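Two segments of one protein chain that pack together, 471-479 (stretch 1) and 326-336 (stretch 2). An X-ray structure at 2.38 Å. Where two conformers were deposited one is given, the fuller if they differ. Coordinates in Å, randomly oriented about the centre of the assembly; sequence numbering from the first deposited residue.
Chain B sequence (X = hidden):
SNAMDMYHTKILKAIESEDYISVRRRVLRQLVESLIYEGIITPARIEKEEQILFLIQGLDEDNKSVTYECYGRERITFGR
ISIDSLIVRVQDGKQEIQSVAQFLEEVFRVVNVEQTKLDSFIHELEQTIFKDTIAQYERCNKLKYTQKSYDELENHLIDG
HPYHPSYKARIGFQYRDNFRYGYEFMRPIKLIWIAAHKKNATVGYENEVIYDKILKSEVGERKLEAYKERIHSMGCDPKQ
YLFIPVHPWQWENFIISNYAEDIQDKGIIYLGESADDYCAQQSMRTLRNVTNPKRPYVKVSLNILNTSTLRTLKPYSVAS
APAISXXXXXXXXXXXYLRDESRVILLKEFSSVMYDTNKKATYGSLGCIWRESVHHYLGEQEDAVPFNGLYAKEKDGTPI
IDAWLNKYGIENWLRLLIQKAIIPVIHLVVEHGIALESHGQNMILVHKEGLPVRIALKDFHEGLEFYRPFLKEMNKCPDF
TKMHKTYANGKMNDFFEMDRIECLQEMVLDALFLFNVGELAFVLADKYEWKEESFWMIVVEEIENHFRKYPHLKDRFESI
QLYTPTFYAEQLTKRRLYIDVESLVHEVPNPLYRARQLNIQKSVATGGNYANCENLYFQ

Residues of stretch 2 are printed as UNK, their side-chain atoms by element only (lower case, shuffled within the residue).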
ATOM      1  N   LEU B 471     -16.412  -3.724  40.997  1.00 68.54           N
ATOM      2  CA  LEU B 471     -15.729  -2.489  41.369  1.00 69.94           C
ATOM      3  C   LEU B 471     -15.911  -2.165  42.856  1.00 78.27           C
ATOM      4  O   LEU B 471     -16.992  -2.347  43.409  1.00 82.25           O
ATOM      5  CB  LEU B 471     -16.205  -1.330  40.495  1.00 67.12           C
ATOM      6  CG  LEU B 471     -16.131  -1.595  38.986  1.00 66.85           C
ATOM      7  CD1 LEU B 471     -16.798  -0.485  38.198  1.00 61.69           C
ATOM      8  CD2 LEU B 471     -14.676  -1.797  38.530  1.00 62.63           C
ATOM      9  N   LYS B 472     -14.840  -1.719  43.508  1.00 85.27           N
ATOM     10  CA  LYS B 472     -14.911  -1.359  44.919  1.00 94.02           C
ATOM     11  C   LYS B 472     -15.882  -0.197  45.052  1.00 96.62           C
ATOM     12  O   LYS B 472     -16.689  -0.162  45.986  1.00105.06           O
ATOM     13  CB  LYS B 472     -13.537  -0.990  45.492  1.00 97.18           C
ATOM     14  CG  LYS B 472     -13.044  -1.868  46.661  1.00100.62           C
ATOM     15  CD  LYS B 472     -12.177  -1.026  47.615  1.00105.33           C
ATOM     16  CE  LYS B 472     -11.025  -1.813  48.250  1.00106.16           C
ATOM     17  NZ  LYS B 472      -9.778  -0.965  48.414  1.00100.72           N
ATOM     18  N   GLU B 473     -15.804   0.756  44.124  1.00 90.48           N
ATOM     19  CA  GLU B 473     -16.860   1.759  44.010  1.00 97.66           C
ATOM     20  C   GLU B 473     -17.394   1.886  42.570  1.00 94.67           C
ATOM     21  O   GLU B 473     -16.744   2.452  41.689  1.00 89.11           O
ATOM     22  CB  GLU B 473     -16.341   3.099  44.537  1.00104.26           C
ATOM     23  CG  GLU B 473     -14.824   3.118  44.718  1.00110.68           C
ATOM     24  CD  GLU B 473     -14.315   4.386  45.383  1.00122.00           C
ATOM     25  OE1 GLU B 473     -13.184   4.821  45.063  1.00125.14           O
ATOM     26  OE2 GLU B 473     -15.041   4.943  46.233  1.00127.27           O
HETATM   27  N   MSE B 474     -18.626   1.435  42.364  1.00 99.05           N
HETATM   28  CA  MSE B 474     -19.184   1.318  41.018  1.00 99.58           C
HETATM   29  C   MSE B 474     -19.522   2.678  40.455  1.00101.66           C
HETATM   30  O   MSE B 474     -19.682   2.833  39.245  1.00 97.25           O
HETATM   31  CB  MSE B 474     -20.449   0.458  41.025  1.00101.60           C
HETATM   32  CG  MSE B 474     -20.281  -0.897  41.689  1.00 98.97           C
HETATM   33 SE   MSE B 474     -21.894  -1.981  41.542  1.00194.04          SE
HETATM   34  CE  MSE B 474     -21.427  -3.388  42.815  1.00100.98           C
ATOM     35  N   ASN B 475     -19.654   3.651  41.354  1.00107.49           N
ATOM     36  CA  ASN B 475     -20.018   5.014  40.995  1.00109.96           C
ATOM     37  C   ASN B 475     -18.810   5.925  40.758  1.00106.82           C
ATOM     38  O   ASN B 475     -18.965   7.078  40.358  1.00109.50           O
ATOM     39  CB  ASN B 475     -20.927   5.599  42.075  1.00114.09           C
ATOM     40  CG  ASN B 475     -20.342   5.447  43.461  1.00115.86           C
ATOM     41  OD1 ASN B 475     -19.364   4.720  43.652  1.00112.11           O
ATOM     42  ND2 ASN B 475     -20.936   6.122  44.438  1.00119.49           N
ATOM     43  N   LYS B 476     -17.611   5.413  41.016  1.00103.50           N
ATOM     44  CA  LYS B 476     -16.396   6.145  40.685  1.00102.84           C
ATOM     45  C   LYS B 476     -15.928   5.738  39.283  1.00 91.62           C
ATOM     46  O   LYS B 476     -15.018   6.345  38.710  1.00 90.40           O
ATOM     47  CB  LYS B 476     -15.305   5.897  41.734  1.00113.89           C
ATOM     48  CG  LYS B 476     -14.142   6.896  41.689  1.00125.45           C
ATOM     49  CD  LYS B 476     -13.022   6.551  42.687  1.00132.08           C
ATOM     50  CE  LYS B 476     -11.948   5.639  42.078  1.00131.03           C
ATOM     51  NZ  LYS B 476     -10.860   5.315  43.054  1.00129.32           N
ATOM     52  N   CYS B 477     -16.572   4.709  38.735  1.00 82.08           N
ATOM     53  CA  CYS B 477     -16.319   4.265  37.367  1.00 75.79           C
ATOM     54  C   CYS B 477     -16.552   5.399  36.373  1.00 77.17           C
ATOM     55  O   CYS B 477     -17.642   5.997  36.345  1.00 78.92           O
ATOM     56  CB  CYS B 477     -17.246   3.104  37.018  1.00 74.93           C
ATOM     57  SG  CYS B 477     -17.125   2.572  35.318  1.00 91.62           S
ATOM     58  N   PRO B 478     -15.546   5.687  35.531  1.00 68.32           N
ATOM     59  CA  PRO B 478     -15.678   6.838  34.639  1.00 69.35           C
ATOM     60  C   PRO B 478     -16.811   6.590  33.658  1.00 68.24           C
ATOM     61  O   PRO B 478     -17.009   5.440  33.227  1.00 61.67           O
ATOM     62  CB  PRO B 478     -14.330   6.890  33.911  1.00 64.93           C
ATOM     63  CG  PRO B 478     -13.540   5.751  34.414  1.00 59.34           C
ATOM     64  CD  PRO B 478     -14.444   4.815  35.123  1.00 62.30           C
ATOM     65  N   ASP B 479     -17.537   7.647  33.300  1.00 64.29           N
ATOM     66  CA  ASP B 479     -18.698   7.467  32.453  1.00 63.37           C
ATOM     67  C   ASP B 479     -18.265   7.825  31.050  1.00 61.65           C
ATOM     68  O   ASP B 479     -18.304   9.000  30.662  1.00 60.36           O
ATOM     69  CB  ASP B 479     -19.747   8.478  32.899  1.00 66.92           C
ATOM     70  CG  ASP B 479     -20.929   8.543  31.969  1.00 80.19           C
ATOM     71  OD1 ASP B 479     -21.037   7.646  31.100  1.00 86.17           O
ATOM     72  OD2 ASP B 479     -21.758   9.475  32.116  1.00 76.84           O
ATOM     73  N   UNK B 326      -6.255   8.600  35.449  0.52 47.18           N
ATOM     74  CA  UNK B 326      -6.635   9.207  36.726  0.52 46.66           C
ATOM     75  C   UNK B 326      -7.448   8.221  37.563  0.52 51.00           C
ATOM     76  O   UNK B 326      -7.195   8.037  38.756  0.52 54.07           O
ATOM     77  c   UNK B 326      -7.979  11.108  37.794  0.52 49.91           C
ATOM     78  c   UNK B 326      -7.402  10.517  36.501  0.52 45.72           C
ATOM     79  o   UNK B 326      -9.189  11.322  37.905  0.52 49.88           O
ATOM     80  n   UNK B 326      -7.108  11.378  38.773  0.52 53.37           N
ATOM     81  N   UNK B 327      -8.412   7.572  36.919  1.00 49.49           N
ATOM     82  CA  UNK B 327      -9.200   6.524  37.556  1.00 43.94           C
ATOM     83  C   UNK B 327      -8.353   5.370  38.132  1.00 49.58           C
ATOM     84  O   UNK B 327      -8.555   4.962  39.281  1.00 55.68           O
ATOM     85  c   UNK B 327     -11.363   3.624  36.375  1.00 47.40           C
ATOM     86  c   UNK B 327     -11.732   4.846  38.216  1.00 52.03           C
ATOM     87  c   UNK B 327     -12.401   1.155  35.671  1.00 49.19           C
ATOM     88  c   UNK B 327     -12.779   1.681  36.864  1.00 43.41           C
ATOM     89  c   UNK B 327     -12.255   2.922  37.211  1.00 48.81           C
ATOM     90  c   UNK B 327     -11.514   1.823  34.822  1.00 51.28           C
ATOM     91  n   UNK B 327     -12.461   3.687  38.328  1.00 50.58           N
ATOM     92  c   UNK B 327     -11.027   4.848  37.047  1.00 47.32           C
ATOM     93  c   UNK B 327     -10.993   3.053  35.157  1.00 45.20           C
ATOM     94  c   UNK B 327     -10.159   5.946  36.534  1.00 38.98           C
ATOM     95  N   UNK B 328      -7.430   4.820  37.338  1.00 47.67           N
ATOM     96  CA  UNK B 328      -6.582   3.726  37.843  1.00 47.66           C
ATOM     97  C   UNK B 328      -5.682   4.228  38.941  1.00 43.46           C
ATOM     98  O   UNK B 328      -5.453   3.544  39.932  1.00 56.27           O
ATOM     99  c   UNK B 328      -5.537   1.903  34.611  1.00 50.40           C
ATOM    100  c   UNK B 328      -5.709   3.110  36.754  1.00 42.80           C
ATOM    101  c   UNK B 328      -6.477   2.283  35.750  1.00 50.27           C
ATOM    102  c   UNK B 328      -7.089   1.068  36.453  1.00 53.95           C
ATOM    103  N   UNK B 329      -5.168   5.432  38.772  1.00 42.58           N
ATOM    104  CA  UNK B 329      -4.305   5.988  39.804  1.00 52.40           C
ATOM    105  C   UNK B 329      -5.010   6.031  41.171  1.00 55.44           C
ATOM    106  O   UNK B 329      -4.385   5.750  42.213  1.00 56.86           O
ATOM    107  o   UNK B 329      -3.039   7.957  40.444  1.00 81.28           O
ATOM    108  c   UNK B 329      -3.826   7.382  39.410  1.00 64.49           C
ATOM    109  N   UNK B 330      -6.299   6.382  41.166  1.00 49.79           N
ATOM    110  CA  UNK B 330      -7.041   6.509  42.413  1.00 56.26           C
ATOM    111  C   UNK B 330      -7.308   5.161  43.032  1.00 58.64           C
ATOM    112  O   UNK B 330      -7.311   5.020  44.263  1.00 58.98           O
ATOM    113  c   UNK B 330      -8.358   7.275  42.232  1.00 62.46           C
ATOM    114  o   UNK B 330      -7.131   9.333  42.488  1.00 75.37           O
ATOM    115  c   UNK B 330      -8.135   8.770  42.029  1.00 73.10           C
ATOM    116  n   UNK B 330      -9.064   9.417  41.329  1.00 74.93           N
ATOM    117  N   UNK B 331      -7.537   4.171  42.175  1.00 53.16           N
ATOM    118  CA  UNK B 331      -7.794   2.825  42.648  1.00 53.39           C
ATOM    119  C   UNK B 331      -6.561   2.326  43.383  1.00 50.44           C
ATOM    120  O   UNK B 331      -6.657   1.781  44.461  1.00 52.47           O
ATOM    121  c   UNK B 331      -8.122   0.453  41.900  1.00 60.95           C
ATOM    122  c   UNK B 331      -8.159   1.889  41.476  1.00 60.25           C
ATOM    123  c   UNK B 331      -9.535   2.244  40.947  1.00 59.38           C
ATOM    124  N   UNK B 332      -5.391   2.549  42.807  1.00 54.93           N
ATOM    125  CA  UNK B 332      -4.151   2.093  43.422  1.00 58.02           C
ATOM    126  C   UNK B 332      -3.847   2.837  44.739  1.00 59.22           C
ATOM    127  O   UNK B 332      -3.498   2.212  45.751  1.00 60.00           O
ATOM    128  c   UNK B 332      -1.619   1.966  43.109  1.00 52.21           C
ATOM    129  c   UNK B 332      -3.145   1.238  41.277  1.00 52.56           C
ATOM    130  c   UNK B 332      -2.956   2.206  42.419  1.00 54.77           C
ATOM    131  N   UNK B 333      -3.997   4.161  44.730  1.00 54.70           N
ATOM    132  CA  UNK B 333      -3.619   4.972  45.886  1.00 56.87           C
ATOM    133  C   UNK B 333      -4.519   4.741  47.118  1.00 61.92           C
ATOM    134  O   UNK B 333      -4.145   5.084  48.237  1.00 71.06           O
ATOM    135  c   UNK B 333      -3.559   6.453  45.523  1.00 50.00           C
ATOM    136  o   UNK B 333      -4.868   6.968  45.453  1.00 61.76           O
ATOM    137  N   UNK B 334      -5.700   4.171  46.914  0.62 59.57           N
ATOM    138  CA  UNK B 334      -6.554   3.814  48.047  0.62 61.30           C
ATOM    139  C   UNK B 334      -6.446   2.342  48.487  0.62 61.96           C
ATOM    140  O   UNK B 334      -7.232   1.898  49.316  0.62 64.25           O
ATOM    141  n   UNK B 334      -7.182   7.707  48.078  0.62 66.98           N
ATOM    142  c   UNK B 334      -8.016   4.203  47.783  0.62 61.98           C
ATOM    143  o   UNK B 334      -8.511   6.559  49.496  0.62 68.02           O
ATOM    144  c   UNK B 334      -7.976   6.678  48.390  0.62 67.69           C
ATOM    145  c   UNK B 334      -8.202   5.640  47.299  0.62 65.61           C
ATOM    146  N   UNK B 335      -5.526   1.575  47.903  1.00 56.83           N
ATOM    147  CA  UNK B 335      -5.373   0.147  48.254  1.00 47.76           C
ATOM    148  C   UNK B 335      -4.005  -0.105  48.893  1.00 51.43           C
ATOM    149  O   UNK B 335      -2.977   0.058  48.242  1.00 54.72           O
ATOM    150  o   UNK B 335      -6.163  -3.031  46.750  1.00 64.45           O
ATOM    151  o   UNK B 335      -4.460  -2.606  48.026  1.00 65.91           O
ATOM    152  c   UNK B 335      -5.549  -0.729  47.004  1.00 51.93           C
ATOM    153  c   UNK B 335      -5.383  -2.222  47.288  1.00 62.23           C
ATOM    154  N   UNK B 336      -3.998  -0.514  50.164  0.65 52.11           N
ATOM    155  CA  UNK B 336      -2.753  -0.612  50.917  0.65 51.69           C
ATOM    156  C   UNK B 336      -1.798  -1.596  50.257  0.65 53.83           C
ATOM    157  O   UNK B 336      -0.628  -1.277  50.058  0.65 54.27           O
ATOM    158  o   UNK B 336      -3.614  -2.265  52.476  0.65 57.77           O
ATOM    159  c   UNK B 336      -2.997  -0.997  52.377  0.65 51.55           C
TER
HETATM  160  O   HOH W   1      -9.075   1.276  45.994  1.00 61.05           O

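Position 326 carries two carbons, the second bearing one oxygen and one nitrogen: a short amide, Asn326. Its side chain does not reach stretch 1.

Position 327 has one carbon leading into fused five- and six-membered rings with eight carbons and one nitrogen, which only an indole fits. Pro478 CD packs over one face of the ring and Leu471 CD2 lies at its edge; this is Trp327, with chi1 at 180° (t). Pro478 CD lies 3.6 Å from the centroid of the Trp327 five-membered ring and 17° off its normal, so the proline makes a CH-pi contact. Leu471 CD2 is 4.3 Å from Trp327 CZ2. Lys476 O approaches Trp327 CD1 to 3.6 Å, and Cys477 CA lies 4.0 Å from Trp327 NE1, both obliquely.

Position 328 has four carbons forked at the second and points away: Leu328. Position 329, one carbon then one oxygen, is Ser329, also without contact.

At position 330, two carbons end in an oxygen and a nitrogen, and CB lies 3.3 Å from Lys476 NZ. This is Asn330; its contact is one of proximity, with no hydrogen bond across.

Position 331 has one carbon carrying two more, a beta-branched apolar side chain, and one of the two branch carbons lies 4.0 Å from Lys476 NZ; this is Val331, and the atom is Val331 CG2. Position 332 has the same three-carbon fork but points away, and is Val332.

Position 333, one carbon and one oxygen, is Ser333; its OG gives a weak bond to Asn330 O at 3.3 Å, back along the helix. Position 334 has three carbons, the third bearing oxygen and nitrogen, hence Gln334. It is the first residue to leave helical phi/psi, and Lys472 NZ lies 3.9 Å from its backbone O.

Position 335 has two carbons, the second with two oxygens, and one of the two oxygens lies 4.5 Å from Lys472 NZ; this is Asp335. The atom is Asp335 OD2, and the opposite charges are too far apart for a salt bridge. Its side chain caps a following helix. Position 336, one carbon and one oxygen, is Ser336, clear of stretch 1.

The contact centres on Trp327, packed by Pro478 and Leu471, and on Lys476, which lies along the ring and the helix; Trp327 has 105 Å² covered and Lys476 89 Å², of 377 Å² with both sides summed. No direct hydrogen bond crosses it. The Glu473-Lys476 turn is closed by Lys476 N to Glu473 O at 3.2 Å, while Lys476 NZ, in a 3.1 Å salt bridge with Glu473 OE1, reaches the helix from its own turn. A water adds a bridge: it donates to Val331 O at 2.9 Å and accepts a weak bond from Lys472 NZ at 3.4 Å.

Stretch 2 (326-336) NWLSNVVSQDS
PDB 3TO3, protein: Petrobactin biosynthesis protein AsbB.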